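Local atomic coordinates of acyl-CoA dehydrogenase (Geobacillus kaustophilus, PDB entry 2PG0), a protein that binds FAD and probably acts as an acyl-CoA dehydrogenase, introducing an alpha-beta double bond into thioester-bound acyl chains. Residues 6-14 / 302-313; 40-48 / 162-170. All coordinates share one frame; numbering follows the deposited sequence.

Interaction 1 of 2, residues 6-14 / 302-313; sequences TARYLREEH and RTFVDRVIEEHM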
loop_
_atom_site.group_PDB
_atom_site.type_symbol
_atom_site.label_atom_id
_atom_site.label_comp_id
_atom_site.label_asym_id
_atom_site.label_seq_id
_atom_site.Cartn_x
_atom_site.Cartn_y
_atom_site.Cartn_z
ATOM N N THR A 6 3.505 -1.989 -29.144
ATOM C CA THR A 6 4.878 -2.244 -29.669
ATOM C C THR A 6 5.815 -1.072 -29.365
ATOM O O THR A 6 5.387 0.095 -29.336
ATOM C CB THR A 6 4.875 -2.531 -31.188
ATOM O OG1 THR A 6 4.511 -1.343 -31.905
ATOM C CG2 THR A 6 3.900 -3.659 -31.524
ATOM N N ALA A 7 7.081 -1.411 -29.134
ATOM C CA ALA A 7 8.150 -0.446 -28.891
ATOM C C ALA A 7 9.058 -0.355 -30.109
ATOM O O ALA A 7 9.484 -1.385 -30.663
ATOM C CB ALA A 7 8.953 -0.847 -27.675
ATOM N N ARG A 8 9.376 0.882 -30.483
ATOM C CA ARG A 8 9.986 1.206 -31.766
ATOM C C ARG A 8 11.456 0.842 -31.925
ATOM O O ARG A 8 11.995 0.996 -33.013
ATOM C CB ARG A 8 9.818 2.698 -32.072
ATOM C CG ARG A 8 8.389 3.190 -32.015
ATOM C CD ARG A 8 8.224 4.514 -32.742
ATOM N NE ARG A 8 7.022 5.214 -32.292
ATOM C CZ ARG A 8 6.248 5.975 -33.062
ATOM N NH1 ARG A 8 6.536 6.154 -34.349
ATOM N NH2 ARG A 8 5.176 6.559 -32.539
ATOM N N TYR A 9 12.117 0.387 -30.866
ATOM C CA TYR A 9 13.555 0.125 -30.973
ATOM C C TYR A 9 13.884 -1.248 -31.569
ATOM O O TYR A 9 15.033 -1.503 -31.921
ATOM C CB TYR A 9 14.296 0.357 -29.645
ATOM C CG TYR A 9 13.823 -0.497 -28.493
ATOM C CD1 TYR A 9 14.363 -1.763 -28.271
ATOM C CD2 TYR A 9 12.837 -0.036 -27.612
ATOM C CE1 TYR A 9 13.933 -2.555 -27.214
ATOM C CE2 TYR A 9 12.405 -0.821 -26.544
ATOM C CZ TYR A 9 12.956 -2.080 -26.354
ATOM O OH TYR A 9 12.532 -2.875 -25.309
ATOM N N LEU A 10 12.885 -2.121 -31.676
ATOM C CA LEU A 10 13.098 -3.446 -32.257
ATOM C C LEU A 10 12.611 -3.500 -33.697
ATOM O O LEU A 10 11.454 -3.176 -33.984
ATOM C CB LEU A 10 12.403 -4.537 -31.438
ATOM C CG LEU A 10 12.818 -4.733 -29.974
ATOM C CD1 LEU A 10 11.894 -5.724 -29.288
ATOM C CD2 LEU A 10 14.287 -5.164 -29.830
ATOM N N ARG A 11 13.500 -3.909 -34.597
ATOM C CA ARG A 11 13.092 -4.202 -35.968
ATOM C C ARG A 11 13.188 -5.700 -36.254
ATOM O O ARG A 11 13.589 -6.478 -35.386
ATOM C CB ARG A 11 13.876 -3.360 -36.972
ATOM C CG ARG A 11 15.382 -3.462 -36.884
ATOM C CD ARG A 11 16.039 -2.345 -37.698
ATOM N NE ARG A 11 15.917 -1.058 -37.019
ATOM C CZ ARG A 11 16.875 -0.500 -36.282
ATOM N NH1 ARG A 11 18.052 -1.104 -36.131
ATOM N NH2 ARG A 11 16.656 0.670 -35.695
ATOM N N GLU A 12 12.807 -6.103 -37.463
ATOM C CA GLU A 12 12.807 -7.519 -37.825
ATOM C C GLU A 12 14.122 -8.235 -37.488
ATOM O O GLU A 12 14.093 -9.353 -36.978
ATOM C CB GLU A 12 12.417 -7.717 -39.298
ATOM C CG GLU A 12 11.973 -9.145 -39.651
ATOM C CD GLU A 12 10.847 -9.688 -38.765
ATOM O OE1 GLU A 12 9.952 -8.913 -38.359
ATOM O OE2 GLU A 12 10.847 -10.906 -38.482
ATOM N N GLU A 13 15.261 -7.589 -37.756
ATOM C CA GLU A 13 16.576 -8.171 -37.451
ATOM C C GLU A 13 16.751 -8.542 -35.964
ATOM O O GLU A 13 17.387 -9.552 -35.637
ATOM C CB GLU A 13 17.717 -7.264 -37.929
ATOM C CG GLU A 13 17.984 -6.046 -37.050
ATOM C CD GLU A 13 18.925 -5.050 -37.680
ATOM O OE1 GLU A 13 20.097 -4.980 -37.250
ATOM O OE2 GLU A 13 18.490 -4.332 -38.608
ATOM N N HIS A 14 16.181 -7.722 -35.080
ATOM C CA HIS A 14 16.229 -7.976 -33.636
ATOM C C HIS A 14 15.310 -9.134 -33.268
ATOM O O HIS A 14 15.615 -9.915 -32.365
ATOM C CB HIS A 14 15.860 -6.716 -32.840
ATOM C CG HIS A 14 16.771 -5.553 -33.089
ATOM N ND1 HIS A 14 16.380 -4.436 -33.795
ATOM C CD2 HIS A 14 18.062 -5.340 -32.739
ATOM C CE1 HIS A 14 17.386 -3.581 -33.859
ATOM N NE2 HIS A 14 18.418 -4.106 -33.227
ATOM N N ARG A 302 6.667 -1.837 -18.491
ATOM C CA ARG A 302 7.128 -2.182 -19.847
ATOM C C ARG A 302 7.092 -0.956 -20.765
ATOM O O ARG A 302 8.058 -0.668 -21.477
ATOM C CB ARG A 302 6.294 -3.334 -20.431
ATOM C CG ARG A 302 6.625 -3.723 -21.898
ATOM C CD ARG A 302 8.136 -3.886 -22.173
ATOM N NE ARG A 302 8.758 -5.028 -21.502
ATOM C CZ ARG A 302 10.055 -5.323 -21.571
ATOM N NH1 ARG A 302 10.890 -4.558 -22.277
ATOM N NH2 ARG A 302 10.524 -6.387 -20.931
ATOM N N THR A 303 5.977 -0.236 -20.738
ATOM C CA THR A 303 5.828 0.979 -21.540
ATOM C C THR A 303 6.876 2.029 -21.156
ATOM O O THR A 303 7.467 2.670 -22.032
ATOM C CB THR A 303 4.401 1.548 -21.424
ATOM O OG1 THR A 303 3.461 0.516 -21.758
ATOM C CG2 THR A 303 4.189 2.743 -22.372
ATOM N N PHE A 304 7.122 2.187 -19.856
ATOM C CA PHE A 304 8.074 3.191 -19.381
ATOM C C PHE A 304 9.518 2.816 -19.723
ATOM O O PHE A 304 10.264 3.631 -20.285
ATOM C CB PHE A 304 7.915 3.416 -17.871
ATOM C CG PHE A 304 8.631 4.629 -17.360
ATOM C CD1 PHE A 304 8.071 5.898 -17.519
ATOM C CD2 PHE A 304 9.865 4.511 -16.722
ATOM C CE1 PHE A 304 8.724 7.031 -17.049
ATOM C CE2 PHE A 304 10.531 5.646 -16.238
ATOM C CZ PHE A 304 9.954 6.907 -16.404
ATOM N N VAL A 305 9.919 1.586 -19.404
ATOM C CA VAL A 305 11.300 1.172 -19.700
ATOM C C VAL A 305 11.590 1.218 -21.207
ATOM O O VAL A 305 12.681 1.620 -21.616
ATOM C CB VAL A 305 11.663 -0.199 -19.064
ATOM C CG1 VAL A 305 11.055 -1.357 -19.843
ATOM C CG2 VAL A 305 13.183 -0.351 -18.929
ATOM N N ASP A 306 10.596 0.847 -22.017
ATOM C CA ASP A 306 10.722 0.880 -23.475
ATOM C C ASP A 306 10.938 2.305 -23.974
ATOM O O ASP A 306 11.756 2.541 -24.868
ATOM C CB ASP A 306 9.485 0.270 -24.146
ATOM C CG ASP A 306 9.548 -1.253 -24.241
ATOM O OD1 ASP A 306 10.574 -1.874 -23.861
ATOM O OD2 ASP A 306 8.551 -1.831 -24.714
ATOM N N ARG A 307 10.222 3.256 -23.375
ATOM C CA ARG A 307 10.413 4.665 -23.721
ATOM C C ARG A 307 11.806 5.160 -23.314
ATOM O O ARG A 307 12.469 5.865 -24.080
ATOM C CB ARG A 307 9.305 5.534 -23.111
ATOM C CG ARG A 307 9.337 6.992 -23.534
ATOM C CD ARG A 307 9.099 7.152 -25.028
ATOM N NE ARG A 307 9.232 8.553 -25.414
ATOM C CZ ARG A 307 10.376 9.110 -25.785
ATOM N NH1 ARG A 307 11.480 8.376 -25.846
ATOM N NH2 ARG A 307 10.417 10.394 -26.110
ATOM N N VAL A 308 12.244 4.788 -22.116
ATOM C CA VAL A 308 13.582 5.138 -21.647
ATOM C C VAL A 308 14.680 4.545 -22.545
ATOM O O VAL A 308 15.643 5.236 -22.870
ATOM C CB VAL A 308 13.777 4.766 -20.148
ATOM C CG1 VAL A 308 15.218 4.968 -19.712
ATOM C CG2 VAL A 308 12.845 5.615 -19.268
ATOM N N ILE A 309 14.532 3.282 -22.949
ATOM C CA ILE A 309 15.457 2.673 -23.932
ATOM C C ILE A 309 15.559 3.553 -25.191
ATOM O O ILE A 309 16.659 3.893 -25.621
ATOM C CB ILE A 309 15.054 1.206 -24.291
ATOM C CG1 ILE A 309 15.348 0.264 -23.115
ATOM C CG2 ILE A 309 15.776 0.717 -25.560
ATOM C CD1 ILE A 309 14.612 -1.078 -23.202
ATOM N N GLU A 310 14.414 3.949 -25.745
ATOM C CA GLU A 310 14.370 4.817 -26.928
ATOM C C GLU A 310 15.128 6.134 -26.725
ATOM O O GLU A 310 15.964 6.502 -27.556
ATOM C CB GLU A 310 12.919 5.084 -27.358
ATOM C CG GLU A 310 12.197 3.859 -27.915
ATOM C CD GLU A 310 10.709 4.100 -28.136
ATOM O OE1 GLU A 310 10.274 5.272 -28.063
ATOM O OE2 GLU A 310 9.971 3.113 -28.371
ATOM N N GLU A 311 14.843 6.825 -25.619
ATOM C CA GLU A 311 15.570 8.048 -25.238
ATOM C C GLU A 311 17.083 7.820 -25.136
ATOM O O GLU A 311 17.881 8.605 -25.659
ATOM C CB GLU A 311 15.063 8.582 -23.895
ATOM C CG GLU A 311 13.702 9.231 -23.934
ATOM C CD GLU A 311 13.672 10.476 -24.793
ATOM O OE1 GLU A 311 14.045 11.572 -24.298
ATOM O OE2 GLU A 311 13.260 10.351 -25.962
ATOM N N HIS A 312 17.461 6.742 -24.450
ATOM C CA HIS A 312 18.860 6.361 -24.283
ATOM C C HIS A 312 19.546 6.174 -25.640
ATOM O O HIS A 312 20.623 6.718 -25.876
ATOM C CB HIS A 312 18.948 5.071 -23.467
ATOM C CG HIS A 312 20.342 4.683 -23.092
ATOM N ND1 HIS A 312 21.189 5.524 -22.404
ATOM C CD2 HIS A 312 21.029 3.535 -23.290
ATOM C CE1 HIS A 312 22.343 4.914 -22.203
ATOM N NE2 HIS A 312 22.273 3.707 -22.734
ATOM N N MET A 313 18.898 5.422 -26.525
ATOM C CA MET A 313 19.443 5.113 -27.849
ATOM C C MET A 313 19.562 6.356 -28.741
ATOM O O MET A 313 20.437 6.422 -29.613
ATOM C CB MET A 313 18.618 4.007 -28.521
ATOM C CG MET A 313 18.793 2.616 -27.882
ATOM S SD MET A 313 17.887 1.275 -28.695
ATOM C CE MET A 313 18.740 1.219 -30.288
#

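Interaction 2 of 2, residues 40-48 / 162-170; sequences GIIPRSFWA and TNGIHADLI. With FAD (flavin-adenine dinucleotide), chain C.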
loop_
_atom_site.group_PDB
_atom_site.type_symbol
_atom_site.label_atom_id
_atom_site.label_comp_id
_atom_site.label_asym_id
_atom_site.label_seq_id
_atom_site.Cartn_x
_atom_site.Cartn_y
_atom_site.Cartn_z
ATOM N N GLY A 40 27.384 -23.207 -7.669
ATOM C CA GLY A 40 27.641 -21.846 -7.196
ATOM C C GLY A 40 28.324 -20.949 -8.210
ATOM O O GLY A 40 28.714 -19.810 -7.895
ATOM N N ILE A 41 28.459 -21.449 -9.438
ATOM C CA ILE A 41 29.164 -20.741 -10.496
ATOM C C ILE A 41 28.741 -21.288 -11.866
ATOM O O ILE A 41 28.392 -22.466 -11.992
ATOM C CB ILE A 41 30.718 -20.818 -10.292
ATOM C CG1 ILE A 41 31.464 -19.786 -11.157
ATOM C CG2 ILE A 41 31.232 -22.257 -10.471
ATOM C CD1 ILE A 41 32.928 -19.550 -10.718
ATOM N N ILE A 42 28.736 -20.408 -12.864
ATOM C CA ILE A 42 28.476 -20.773 -14.256
ATOM C C ILE A 42 29.832 -21.059 -14.924
ATOM O O ILE A 42 30.739 -20.232 -14.856
ATOM C CB ILE A 42 27.714 -19.638 -15.010
ATOM C CG1 ILE A 42 26.352 -19.371 -14.348
ATOM C CG2 ILE A 42 27.551 -19.979 -16.512
ATOM C CD1 ILE A 42 25.631 -18.124 -14.867
ATOM N N PRO A 43 29.973 -22.226 -15.579
ATOM C CA PRO A 43 31.296 -22.598 -16.093
ATOM C C PRO A 43 31.822 -21.623 -17.150
ATOM O O PRO A 43 31.042 -21.069 -17.940
ATOM C CB PRO A 43 31.068 -23.994 -16.694
ATOM C CG PRO A 43 29.601 -24.079 -16.955
ATOM C CD PRO A 43 28.944 -23.230 -15.906
ATOM N N ARG A 44 33.140 -21.415 -17.136
ATOM C CA ARG A 44 33.857 -20.640 -18.151
ATOM C C ARG A 44 33.506 -21.062 -19.572
ATOM O O ARG A 44 33.478 -20.233 -20.479
ATOM C CB ARG A 44 35.372 -20.808 -17.986
ATOM C CG ARG A 44 36.040 -19.922 -16.958
ATOM C CD ARG A 44 35.760 -18.446 -17.213
ATOM N NE ARG A 44 36.706 -17.786 -18.120
ATOM C CZ ARG A 44 37.648 -16.928 -17.723
ATOM N NH1 ARG A 44 37.799 -16.633 -16.435
ATOM N NH2 ARG A 44 38.440 -16.358 -18.618
ATOM N N SER A 45 33.275 -22.358 -19.759
ATOM C CA SER A 45 32.933 -22.902 -21.078
ATOM C C SER A 45 31.663 -22.263 -21.653
ATOM O O SER A 45 31.554 -22.095 -22.871
ATOM C CB SER A 45 32.817 -24.431 -21.027
ATOM O OG SER A 45 31.768 -24.837 -20.168
ATOM N N PHE A 46 30.724 -21.885 -20.777
ATOM C CA PHE A 46 29.518 -21.182 -21.220
ATOM C C PHE A 46 29.830 -19.804 -21.811
ATOM O O PHE A 46 29.296 -19.446 -22.855
ATOM C CB PHE A 46 28.465 -21.054 -20.107
ATOM C CG PHE A 46 27.213 -20.340 -20.558
ATOM C CD1 PHE A 46 26.256 -21.005 -21.329
ATOM C CD2 PHE A 46 27.015 -18.994 -20.260
ATOM C CE1 PHE A 46 25.102 -20.346 -21.773
ATOM C CE2 PHE A 46 25.863 -18.326 -20.691
ATOM C CZ PHE A 46 24.904 -19.002 -21.452
ATOM N N TRP A 47 30.674 -19.033 -21.127
ATOM C CA TRP A 47 31.148 -17.747 -21.644
ATOM C C TRP A 47 31.870 -17.893 -22.991
ATOM O O TRP A 47 31.697 -17.065 -23.892
ATOM C CB TRP A 47 32.101 -17.107 -20.637
ATOM C CG TRP A 47 31.417 -16.538 -19.421
ATOM C CD1 TRP A 47 30.948 -17.227 -18.339
ATOM C CD2 TRP A 47 31.150 -15.155 -19.164
ATOM N NE1 TRP A 47 30.397 -16.351 -17.420
ATOM C CE2 TRP A 47 30.514 -15.074 -17.902
ATOM C CE3 TRP A 47 31.390 -13.972 -19.878
ATOM C CZ2 TRP A 47 30.115 -13.857 -17.340
ATOM C CZ3 TRP A 47 30.989 -12.763 -19.324
ATOM C CH2 TRP A 47 30.361 -12.718 -18.061
ATOM N N ALA A 48 32.682 -18.946 -23.106
ATOM C CA ALA A 48 33.409 -19.234 -24.340
ATOM C C ALA A 48 32.431 -19.490 -25.488
ATOM O O ALA A 48 32.651 -19.027 -26.610
ATOM C CB ALA A 48 34.330 -20.430 -24.144
ATOM N N THR A 162 30.333 -8.713 -8.528
ATOM C CA THR A 162 29.727 -9.621 -9.516
ATOM C C THR A 162 30.843 -10.118 -10.454
ATOM O O THR A 162 31.748 -9.349 -10.791
ATOM C CB THR A 162 28.615 -8.889 -10.293
ATOM O OG1 THR A 162 27.593 -8.475 -9.375
ATOM C CG2 THR A 162 27.977 -9.793 -11.359
ATOM N N ASN A 163 30.794 -11.396 -10.845
ATOM C CA ASN A 163 31.901 -12.025 -11.610
ATOM C C ASN A 163 33.204 -12.019 -10.803
ATOM O O ASN A 163 34.304 -12.034 -11.372
ATOM C CB ASN A 163 32.143 -11.312 -12.959
ATOM C CG ASN A 163 30.961 -11.407 -13.925
ATOM O OD1 ASN A 163 30.096 -12.274 -13.808
ATOM N ND2 ASN A 163 30.947 -10.516 -14.910
ATOM N N GLY A 164 33.081 -12.006 -9.479
ATOM C CA GLY A 164 34.241 -11.881 -8.591
ATOM C C GLY A 164 35.291 -12.977 -8.693
ATOM O O GLY A 164 36.473 -12.726 -8.463
ATOM N N ILE A 165 34.857 -14.195 -9.023
ATOM C CA ILE A 165 35.778 -15.320 -9.213
ATOM C C ILE A 165 36.300 -15.399 -10.654
ATOM O O ILE A 165 37.507 -15.524 -10.864
ATOM C CB ILE A 165 35.155 -16.674 -8.759
ATOM C CG1 ILE A 165 34.714 -16.611 -7.288
ATOM C CG2 ILE A 165 36.125 -17.861 -9.006
ATOM C CD1 ILE A 165 35.803 -16.161 -6.300
ATOM N N HIS A 166 35.402 -15.306 -11.636
ATOM C CA HIS A 166 35.796 -15.463 -13.044
ATOM C C HIS A 166 36.598 -14.298 -13.622
ATOM O O HIS A 166 37.402 -14.497 -14.533
ATOM C CB HIS A 166 34.574 -15.700 -13.943
ATOM C CG HIS A 166 34.095 -17.116 -13.973
ATOM N ND1 HIS A 166 34.941 -18.197 -13.835
ATOM C CD2 HIS A 166 32.855 -17.629 -14.161
ATOM C CE1 HIS A 166 34.238 -19.314 -13.912
ATOM N NE2 HIS A 166 32.970 -18.996 -14.116
ATOM N N ALA A 167 36.371 -13.088 -13.107
ATOM C CA ALA A 167 36.894 -11.878 -13.745
ATOM C C ALA A 167 38.415 -11.878 -13.902
ATOM O O ALA A 167 39.157 -12.142 -12.950
ATOM C CB ALA A 167 36.429 -10.627 -13.010
ATOM N N ASP A 168 38.852 -11.589 -15.123
ATOM C CA ASP A 168 40.266 -11.510 -15.486
ATOM C C ASP A 168 40.730 -10.062 -15.566
ATOM O O ASP A 168 41.933 -9.778 -15.493
ATOM C CB ASP A 168 40.478 -12.179 -16.845
ATOM C CG ASP A 168 39.875 -13.563 -16.907
ATOM O OD1 ASP A 168 40.419 -14.476 -16.251
ATOM O OD2 ASP A 168 38.851 -13.733 -17.611
ATOM N N LEU A 169 39.769 -9.161 -15.756
ATOM C CA LEU A 169 39.995 -7.722 -15.799
ATOM C C LEU A 169 39.009 -7.073 -14.838
ATOM O O LEU A 169 37.804 -7.233 -14.996
ATOM C CB LEU A 169 39.728 -7.168 -17.201
ATOM C CG LEU A 169 40.660 -7.456 -18.378
ATOM C CD1 LEU A 169 40.211 -6.605 -19.555
ATOM C CD2 LEU A 169 42.116 -7.156 -18.037
ATOM N N ILE A 170 39.509 -6.348 -13.846
ATOM C CA ILE A 170 38.614 -5.691 -12.894
ATOM C C ILE A 170 38.841 -4.178 -12.934
ATOM O O ILE A 170 39.952 -3.708 -12.696
ATOM C CB ILE A 170 38.769 -6.263 -11.445
ATOM C CG1 ILE A 170 38.604 -7.791 -11.415
ATOM C CG2 ILE A 170 37.752 -5.628 -10.498
ATOM C CD1 ILE A 170 39.907 -8.578 -11.652
HETATM P PA FAD C . 24.598 1.019 2.584
HETATM O O1A FAD C . 25.383 0.814 3.845
HETATM O O2A FAD C . 25.174 2.081 1.681
HETATM O O5B FAD C . 23.065 1.371 2.960
HETATM C C5B FAD C . 22.329 0.531 3.837
HETATM C C4B FAD C . 20.876 1.009 3.844
HETATM O O4B FAD C . 20.841 2.360 4.279
HETATM C C3B FAD C . 20.282 0.979 2.437
HETATM O O3B FAD C . 18.921 0.608 2.478
HETATM C C2B FAD C . 20.367 2.418 1.987
HETATM O O2B FAD C . 19.420 2.750 0.988
HETATM C C1B FAD C . 20.157 3.146 3.315
HETATM N N9A FAD C . 20.664 4.527 3.228
HETATM C C8A FAD C . 21.971 4.933 3.108
HETATM N N7A FAD C . 21.992 6.282 3.036
HETATM C C5A FAD C . 20.721 6.739 3.107
HETATM C C6A FAD C . 20.181 8.019 3.081
HETATM N N6A FAD C . 20.969 9.072 2.841
HETATM N N1A FAD C . 18.812 8.177 3.168
HETATM C C2A FAD C . 17.977 7.080 3.288
HETATM N N3A FAD C . 18.519 5.807 3.327
HETATM C C4A FAD C . 19.871 5.643 3.229
HETATM N N1 FAD C . 29.123 -3.295 -6.010
HETATM C C2 FAD C . 30.085 -3.064 -6.978
HETATM O O2 FAD C . 30.801 -2.063 -6.899
HETATM N N3 FAD C . 30.252 -3.963 -8.023
HETATM C C4 FAD C . 29.460 -5.091 -8.099
HETATM O O4 FAD C . 29.624 -5.891 -9.023
HETATM C C4X FAD C . 28.478 -5.318 -7.128
HETATM N N5 FAD C . 27.673 -6.444 -7.194
HETATM C C5X FAD C . 26.721 -6.691 -6.221
HETATM C C6 FAD C . 25.948 -7.843 -6.306
HETATM C C7 FAD C . 24.982 -8.099 -5.336
HETATM C C7M FAD C . 24.164 -9.351 -5.480
HETATM C C8 FAD C . 24.797 -7.193 -4.275
HETATM C C8M FAD C . 23.775 -7.405 -3.193
HETATM C C9 FAD C . 25.579 -6.049 -4.191
HETATM C C9A FAD C . 26.545 -5.783 -5.167
HETATM N N10 FAD C . 27.333 -4.631 -5.107
HETATM C C10 FAD C . 28.311 -4.412 -6.074
HETATM C "C1'" FAD C . 27.126 -3.580 -4.037
HETATM C "C2'" FAD C . 25.808 -2.789 -4.096
HETATM O "O2'" FAD C . 25.789 -1.802 -5.107
HETATM C "C3'" FAD C . 25.625 -2.132 -2.731
HETATM O "O3'" FAD C . 25.197 -3.149 -1.850
HETATM C "C4'" FAD C . 24.631 -0.960 -2.711
HETATM O "O4'" FAD C . 25.116 0.159 -3.429
HETATM C "C5'" FAD C . 24.297 -0.518 -1.285
HETATM O "O5'" FAD C . 25.475 -0.286 -0.536
HETATM P P FAD C . 25.639 -0.996 0.896
HETATM O O1P FAD C . 25.397 -2.479 0.775
HETATM O O2P FAD C . 26.998 -0.689 1.462
HETATM O O3P FAD C . 24.454 -0.389 1.814
HETATM O O HOH W 1 37.704 -18.652 -13.957
#

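Interaction 1 of 2, residues 6-14 / 302-313
Y9 lays one face of its ring over I309, whose CG2 sits 3.6 Å from the Y9 ring centroid, only 10° off the ring normal. This is a CH-pi contact. Y9 CG lies between the backbone N and the carbonyl carbon (chi1 60°), and this turns the ring in toward the helix. At the far end of the ring, Y9 OH donates to D306 OD1 at 2.6 Å. It comes from above the carboxylate plane, 50° out of it. R302 NH1 reaches D306 OD1 from the opposite face of the carboxylate, at 3.1 Å, as part of a salt bridge. R302 is itself also paired with E261 and E79. The fold here is the all-helical part of an acyl-CoA dehydrogenase: the N-terminal lead-in to helix 12-28 lies on the end of helix 285-313. Replacing Y9 by an alanine removes the ring and hydroxyl, and would probably leave D306 OD1 without one of its two donors and a gap beside I309 CG2 and M313 SD. M313 SD makes an oblique Met-aromatic contact with the ring and lies 3.8 Å from Y9 CB. A7 begins a type I turn that ends at L10. Within it, R8 N donates to E310 OE2 at 3.1 Å, on the anti side of the carboxylate but tilted out of its plane. The E310 chain is extended beyond CG, and its CG passes the ring edge, 4.0 Å from Y9 CD2. A7 CB rests against D306 OD2.

Interaction 2 of 2, residues 40-48 / 162-170
I41 CG1 stands anti to the backbone N (chi1 -165°), which carries CD1 over one face of the H166 ring. R44 bends at chi2 (-55°), which brings its CD over the opposite face; a second bend at chi3 (-88°) turns the guanidinium toward D168. The imidazole is thus held between two aliphatic groups, each in a CH-pi contact. I41 CD1 lies 3.6 Å and R44 CD 3.8 Å from the centroid of the H166 ring. The contact joins the helical N-terminal domain to the beta domain of the acyl-CoA dehydrogenase fold. On one side is the link between helices 33-39 and 44-52, which follows a Schellman motif with G40 at its C-prime position. On the other is the loop leading into strand 169-175. H166 NE2 donates to I42 O at 2.7 Å, close to the ring plane and nearly in line with the carbonyl bond. This bond and the two covered faces fix the rotation of the ring. The guanidinium of R44 runs on past the ring to D168, forming a salt bridge with R44 NH2 2.8 Å from D168 OD2. The hydrogen bonds within it are weak. D168 has further partners in R194 and I124 N. W47 CZ2 lies 3.9 Å from N163 OD1, whose hydrogen-bond partner is Q213. The same loop begins at the flavin: T162 N donates to FAD O4, and T162 OG1 to FAD N5. At the edge of the imidazole away from I42 O, a water lies in the ring plane, 2.8 Å from H166 ND1.

Overall arrangement
The two contacts lie on opposite sides of the chain's centre. Their centres are 30 Å apart and their nearest atoms about 17 Å apart. Along the chain the order is 6-14, 40-48, 162-170, 302-313, so interaction 2 falls entirely between the two halves of interaction 1. Both begin in the N-terminal helical region. Interaction 1 ties it to helix 285-313 of the C-terminal helical domain, close to the second subunit. Interaction 2 ties it to the middle, beta domain. The N-terminal region is therefore joined to both other domains. Interaction 1 lies away from the FAD-binding residues, whereas interaction 2 includes T162 of the FAD pocket.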